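Local coordinates for Thiol:disulfide interchange protein DsbC (Haemophilus influenzae, PDB 1T3B) that probably forms and isomerises disulfide bonds in periplasmic proteins, as a homodimeric member of the thioredoxin family with a redox-active cysteine pair, at residues Ile27-Ala30 with Gly35-Tyr38; Met94-His99 with Glu151-Asn156. All blocks are in the same frame, centred on the assembly; numbering follows the deposited sequence.

How the interactions relate
The two contacts come one after the other along the chain and share no helix, strand or sheet. Interaction 1 closes before interaction 2 opens. Residues 27-30 and 35-38 take in strand 27-28 and the start of strand 35-40, partners in an antiparallel sheet. Residues 94-99 and 151-156 bring the end of strand 88-94 and the turn D95-C98, which leads into the redox-active C98, up to the end of helix 145-153. The centres are 38 Å apart, on opposite sides of the chain's centre, and the nearest atoms are about 21 Å apart. One contact thus lies in the N-terminal domain. The other, in the thioredoxin-like domain, includes C98 of the C98-C101 disulfide.

Interaction 1 of 2, residues Ile27-Ala30 with Gly35-Tyr38; sequences IKTA and GILY
Y38 meets two side chains of residues 27-30. T29 lies alongside it, and the two point the same way. T29 OG1 approaches the ring obliquely, 3.6 Å from Y38 CE1. T29 CG2 is 3.8 Å from the same ring carbon. With OG1 turned beside the backbone N (chi1 -51°), the methyl CG2 is left anti to that N and also reaches I36 CG2 at 3.6 Å, bridging Y38 and I36. I27 comes from another direction and crosses Y38 at about a right angle. Its CG2 lies at the ring edge, near the ring plane, and packs on Y38 CB at 3.8 Å.

A30 and L37 join the backbones. L37 N donates to A30 O at 2.9 Å, from above the carbonyl plane. The return bond, A30 N to L37 O, is weak (3.0 Å, 120° at the hydrogen). A30 CB and L37 CB touch at 4.1 Å. I36 centres an inverse gamma turn.

The segments run in nearly opposite directions and include strand 27-28 and the start of strand 35-40, antiparallel partners in one sheet. K28 with V39 continues the backbone pairing. Y38 and L37 pack on strand 46-47, and T29 and I36 pack against helix 63-72.

Interaction 2 of 2, residues Met94-His99 with Glu151-Asn156; sequences MDITCH and EAEKGN
M94 ends strand 88-94 and points toward helix 145-153. Its SD comes within 4.4 Å of E153 OE2, a loose approach.

D95 turns its side chain away from the helix and organises the turn instead. Its OD1 accepts two bonds from T97. T97 N meets it on the anti side, 2.9 Å away and nearly straight (171°), which makes an Asx turn. T97 OG1 donates to D95 OD1 at 2.8 Å from above the carboxylate plane. D95 OD2 is bonded to R125 N, so both carboxylate oxygens have partners.

I96 makes the main touch. E153 OE2 lies 3.9 Å from I96 CA and 4.0 Å from I96 CG2. The two side chains cross obliquely. With chi1 of I96 at 53°, CG1 lies between N and the carbonyl carbon, and CG2 takes the place beside N, from which it meets E153 OE2. The E153 chain is bent at chi2 (-63°), and its carboxylate reaches the turn. After E153 the chain leaves the helix through a Schellman motif, with G155 at positive phi.

T97 and C98 complete the type I turn that starts at D95. C98 takes the N-cap position of helix 99-105 and is disulfide-bonded to C101, the CxxC pattern of thioredoxin-like proteins.

No hydrogen bond or salt bridge joins the two segments. E153 OE2 meets carbon and sulfur here, while E153 OE1 is bonded to H102 ND1. The helix end and the turn therefore meet through van der Waals approaches alone.

Interaction 1 of 2, residues Ile27-Ala30 with Gly35-Tyr38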
ATOM      1  N   ILE A  27      -8.256  14.763  11.165  1.00 99.49           N
ATOM      2  CA  ILE A  27      -6.992  14.364  10.542  1.00 99.49           C
ATOM      3  C   ILE A  27      -6.353  15.502   9.744  1.00 99.58           C
ATOM      4  O   ILE A  27      -7.005  16.491   9.409  1.00100.14           O
ATOM      5  CB  ILE A  27      -7.200  13.156   9.589  1.00 98.40           C
ATOM      6  CG1 ILE A  27      -7.889  12.015  10.336  1.00 97.46           C
ATOM      7  CG2 ILE A  27      -5.859  12.665   9.047  1.00 98.32           C
ATOM      8  CD1 ILE A  27      -7.103  11.515  11.532  1.00 96.49           C
ATOM      9  N   LYS A  28      -5.070  15.349   9.440  1.00 98.88           N
ATOM     10  CA  LYS A  28      -4.337  16.354   8.681  1.00 98.74           C
ATOM     11  C   LYS A  28      -3.416  15.688   7.664  1.00 98.11           C
ATOM     12  O   LYS A  28      -2.597  14.844   8.026  1.00 97.51           O
ATOM     13  CB  LYS A  28      -3.509  17.234   9.628  1.00 99.89           C
ATOM     14  CG  LYS A  28      -4.337  18.224  10.454  1.00100.30           C
ATOM     15  CD  LYS A  28      -3.481  18.998  11.474  1.00100.44           C
ATOM     16  CE  LYS A  28      -3.143  18.170  12.726  1.00101.27           C
ATOM     17  NZ  LYS A  28      -2.367  16.925  12.443  1.00100.38           N
ATOM     18  N   THR A  29      -3.554  16.072   6.395  1.00 98.49           N
ATOM     19  CA  THR A  29      -2.739  15.507   5.321  1.00 97.68           C
ATOM     20  C   THR A  29      -1.265  15.763   5.598  1.00 97.75           C
ATOM     21  O   THR A  29      -0.733  16.788   5.195  1.00 98.58           O
ATOM     22  CB  THR A  29      -3.085  16.139   3.952  1.00 96.88           C
ATOM     23  OG1 THR A  29      -4.500  16.083   3.732  1.00 97.36           O
ATOM     24  CG2 THR A  29      -2.373  15.389   2.825  1.00 96.45           C
ATOM     25  N   ALA A  30      -0.605  14.828   6.272  1.00 95.68           N
ATOM     26  CA  ALA A  30       0.803  14.991   6.613  1.00 95.06           C
ATOM     27  C   ALA A  30       1.780  14.644   5.490  1.00 94.25           C
ATOM     28  O   ALA A  30       2.239  13.502   5.378  1.00 94.92           O
ATOM     29  CB  ALA A  30       1.124  14.168   7.844  1.00 93.90           C
ATOM     30  N   GLY A  35       6.144  10.049   2.570  1.00 92.38           N
ATOM     31  CA  GLY A  35       4.987  10.075   1.692  1.00 92.19           C
ATOM     32  C   GLY A  35       3.856  10.925   2.225  1.00 91.59           C
ATOM     33  O   GLY A  35       3.958  11.515   3.299  1.00 92.83           O
ATOM     34  N   ILE A  36       2.773  10.998   1.466  1.00 91.20           N
ATOM     35  CA  ILE A  36       1.623  11.774   1.886  1.00 91.28           C
ATOM     36  C   ILE A  36       0.791  10.951   2.877  1.00 91.14           C
ATOM     37  O   ILE A  36      -0.104  10.186   2.497  1.00 89.78           O
ATOM     38  CB  ILE A  36       0.789  12.213   0.645  1.00 91.44           C
ATOM     39  CG1 ILE A  36       1.584  13.267  -0.136  1.00 91.68           C
ATOM     40  CG2 ILE A  36      -0.583  12.758   1.064  1.00 91.79           C
ATOM     41  CD1 ILE A  36       0.937  13.714  -1.432  1.00 91.65           C
ATOM     42  N   LEU A  37       1.125  11.112   4.158  1.00 91.60           N
ATOM     43  CA  LEU A  37       0.447  10.422   5.250  1.00 91.07           C
ATOM     44  C   LEU A  37      -0.829  11.138   5.662  1.00 91.79           C
ATOM     45  O   LEU A  37      -1.226  12.131   5.060  1.00 90.97           O
ATOM     46  CB  LEU A  37       1.367  10.325   6.472  1.00 87.75           C
ATOM     47  CG  LEU A  37       2.732   9.703   6.192  1.00 87.59           C
ATOM     48  CD1 LEU A  37       3.526   9.581   7.483  1.00 86.63           C
ATOM     49  CD2 LEU A  37       2.540   8.351   5.546  1.00 87.07           C
ATOM     50  N   TYR A  38      -1.467  10.613   6.701  1.00 92.45           N
ATOM     51  CA  TYR A  38      -2.688  11.192   7.233  1.00 93.85           C
ATOM     52  C   TYR A  38      -2.672  10.943   8.728  1.00 94.86           C
ATOM     53  O   TYR A  38      -2.592   9.802   9.174  1.00 95.34           O
ATOM     54  CB  TYR A  38      -3.895  10.546   6.573  1.00 93.33           C
ATOM     55  CG  TYR A  38      -4.059  10.966   5.129  1.00 92.72           C
ATOM     56  CD1 TYR A  38      -4.745  12.127   4.800  1.00 91.92           C
ATOM     57  CD2 TYR A  38      -3.488  10.222   4.093  1.00 91.40           C
ATOM     58  CE1 TYR A  38      -4.862  12.542   3.478  1.00 92.01           C
ATOM     59  CE2 TYR A  38      -3.600  10.629   2.767  1.00 90.94           C
ATOM     60  CZ  TYR A  38      -4.289  11.792   2.465  1.00 92.14           C
ATOM     61  OH  TYR A  38      -4.396  12.216   1.155  1.00 93.94           O
TER

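Interaction 2 of 2, residues Met94-His99 with Glu151-Asn156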
ATOM      1  N   MET A  94      10.034  16.186 -19.937  1.00 66.17           N
ATOM      2  CA  MET A  94      10.737  15.885 -21.152  1.00 69.70           C
ATOM      3  C   MET A  94      12.211  15.569 -20.981  1.00 68.81           C
ATOM      4  O   MET A  94      12.822  15.936 -19.984  1.00 68.65           O
ATOM      5  CB  MET A  94      10.514  17.075 -22.078  1.00 73.97           C
ATOM      6  CG  MET A  94      11.306  17.077 -23.327  1.00 79.46           C
ATOM      7  SD  MET A  94      12.028  18.707 -23.510  1.00 87.32           S
ATOM      8  CE  MET A  94      13.466  18.543 -22.522  1.00 82.73           C
ATOM      9  N   ASP A  95      12.763  14.856 -21.957  1.00 69.15           N
ATOM     10  CA  ASP A  95      14.171  14.482 -21.961  1.00 69.68           C
ATOM     11  C   ASP A  95      14.717  14.903 -23.323  1.00 68.78           C
ATOM     12  O   ASP A  95      14.020  14.816 -24.326  1.00 69.35           O
ATOM     13  CB  ASP A  95      14.322  12.975 -21.760  1.00 71.59           C
ATOM     14  CG  ASP A  95      15.756  12.566 -21.490  1.00 75.28           C
ATOM     15  OD1 ASP A  95      16.637  12.935 -22.303  1.00 77.15           O
ATOM     16  OD2 ASP A  95      16.001  11.881 -20.471  1.00 74.51           O
ATOM     17  N   ILE A  96      15.964  15.348 -23.364  1.00 68.18           N
ATOM     18  CA  ILE A  96      16.541  15.836 -24.608  1.00 68.43           C
ATOM     19  C   ILE A  96      17.005  14.772 -25.574  1.00 70.21           C
ATOM     20  O   ILE A  96      17.276  15.054 -26.742  1.00 72.58           O
ATOM     21  CB  ILE A  96      17.707  16.802 -24.323  1.00 67.63           C
ATOM     22  CG1 ILE A  96      18.718  16.140 -23.394  1.00 67.49           C
ATOM     23  CG2 ILE A  96      17.179  18.061 -23.690  1.00 63.73           C
ATOM     24  CD1 ILE A  96      19.892  16.991 -23.087  1.00 66.13           C
ATOM     25  N   THR A  97      17.085  13.546 -25.094  1.00 70.06           N
ATOM     26  CA  THR A  97      17.529  12.453 -25.936  1.00 71.84           C
ATOM     27  C   THR A  97      16.349  11.544 -26.265  1.00 72.49           C
ATOM     28  O   THR A  97      16.526  10.343 -26.449  1.00 71.97           O
ATOM     29  CB  THR A  97      18.591  11.624 -25.206  1.00 75.07           C
ATOM     30  OG1 THR A  97      18.044  11.139 -23.965  1.00 75.12           O
ATOM     31  CG2 THR A  97      19.834  12.467 -24.935  1.00 73.29           C
ATOM     32  N   CYS A  98      15.150  12.113 -26.341  1.00 71.53           N
ATOM     33  CA  CYS A  98      13.958  11.322 -26.607  1.00 71.50           C
ATOM     34  C   CYS A  98      13.223  11.760 -27.878  1.00 71.60           C
ATOM     35  O   CYS A  98      12.707  12.873 -27.964  1.00 71.28           O
ATOM     36  CB  CYS A  98      13.055  11.368 -25.360  1.00 70.78           C
ATOM     37  SG  CYS A  98      11.255  11.506 -25.590  1.00 77.53           S
ATOM     38  N   HIS A  99      13.190  10.866 -28.865  1.00 70.08           N
ATOM     39  CA  HIS A  99      12.550  11.124 -30.158  1.00 69.85           C
ATOM     40  C   HIS A  99      11.169  11.760 -30.124  1.00 69.17           C
ATOM     41  O   HIS A  99      10.888  12.688 -30.889  1.00 69.39           O
ATOM     42  CB  HIS A  99      12.470   9.833 -30.976  1.00 70.72           C
ATOM     43  CG  HIS A  99      11.742   9.982 -32.280  1.00 73.80           C
ATOM     44  ND1 HIS A  99      10.565   9.317 -32.554  1.00 73.40           N
ATOM     45  CD2 HIS A  99      12.023  10.716 -33.385  1.00 74.97           C
ATOM     46  CE1 HIS A  99      10.153   9.634 -33.769  1.00 73.14           C
ATOM     47  NE2 HIS A  99      11.018  10.480 -34.296  1.00 75.73           N
ATOM     48  N   GLU A 151      17.711  25.319 -28.923  1.00 62.78           N
ATOM     49  CA  GLU A 151      18.977  24.918 -29.531  1.00 62.67           C
ATOM     50  C   GLU A 151      19.381  23.481 -29.231  1.00 62.37           C
ATOM     51  O   GLU A 151      19.924  22.793 -30.086  1.00 62.07           O
ATOM     52  CB  GLU A 151      20.078  25.879 -29.108  1.00 63.56           C
ATOM     53  CG  GLU A 151      19.977  27.219 -29.825  1.00 67.65           C
ATOM     54  CD  GLU A 151      20.279  27.108 -31.315  1.00 69.20           C
ATOM     55  OE1 GLU A 151      21.450  26.848 -31.666  1.00 67.69           O
ATOM     56  OE2 GLU A 151      19.348  27.277 -32.133  1.00 68.24           O
ATOM     57  N   ALA A 152      19.129  23.024 -28.015  1.00 60.77           N
ATOM     58  CA  ALA A 152      19.440  21.650 -27.663  1.00 61.46           C
ATOM     59  C   ALA A 152      18.631  20.722 -28.568  1.00 62.21           C
ATOM     60  O   ALA A 152      19.108  19.671 -29.009  1.00 64.29           O
ATOM     61  CB  ALA A 152      19.084  21.389 -26.216  1.00 59.46           C
ATOM     62  N   GLU A 153      17.397  21.116 -28.861  1.00 62.21           N
ATOM     63  CA  GLU A 153      16.541  20.296 -29.705  1.00 61.65           C
ATOM     64  C   GLU A 153      16.979  20.298 -31.155  1.00 61.26           C
ATOM     65  O   GLU A 153      16.642  19.400 -31.920  1.00 61.39           O
ATOM     66  CB  GLU A 153      15.100  20.770 -29.601  1.00 61.79           C
ATOM     67  CG  GLU A 153      14.482  20.485 -28.265  1.00 65.97           C
ATOM     68  CD  GLU A 153      14.390  18.989 -27.973  1.00 69.23           C
ATOM     69  OE1 GLU A 153      13.859  18.241 -28.817  1.00 70.40           O
ATOM     70  OE2 GLU A 153      14.839  18.554 -26.894  1.00 72.60           O
ATOM     71  N   LYS A 154      17.726  21.316 -31.541  1.00 59.99           N
ATOM     72  CA  LYS A 154      18.202  21.388 -32.907  1.00 60.64           C
ATOM     73  C   LYS A 154      19.548  20.663 -33.026  1.00 61.99           C
ATOM     74  O   LYS A 154      20.137  20.581 -34.097  1.00 62.43           O
ATOM     75  CB  LYS A 154      18.317  22.852 -33.342  1.00 61.42           C
ATOM     76  CG  LYS A 154      16.975  23.545 -33.562  1.00 61.57           C
ATOM     77  CD  LYS A 154      17.148  24.998 -33.946  1.00 63.22           C
ATOM     78  CE  LYS A 154      15.823  25.754 -33.921  1.00 65.74           C
ATOM     79  NZ  LYS A 154      16.019  27.242 -33.930  1.00 65.93           N
ATOM     80  N   GLY A 155      20.027  20.125 -31.909  1.00 63.48           N
ATOM     81  CA  GLY A 155      21.288  19.410 -31.919  1.00 64.35           C
ATOM     82  C   GLY A 155      22.456  20.140 -31.275  1.00 67.56           C
ATOM     83  O   GLY A 155      23.512  19.543 -31.060  1.00 70.78           O
ATOM     84  N   ASN A 156      22.278  21.420 -30.956  1.00 65.62           N
ATOM     85  CA  ASN A 156      23.346  22.202 -30.340  1.00 64.39           C
ATOM     86  C   ASN A 156      23.336  22.095 -28.823  1.00 65.20           C
ATOM     87  O   ASN A 156      22.730  22.920 -28.153  1.00 65.37           O
ATOM     88  CB  ASN A 156      23.211  23.677 -30.711  1.00 61.60           C
ATOM     89  CG  ASN A 156      23.141  23.905 -32.206  1.00 61.99           C
ATOM     90  OD1 ASN A 156      23.840  23.253 -32.975  1.00 62.76           O
ATOM     91  ND2 ASN A 156      22.312  24.858 -32.624  1.00 60.01           N
TER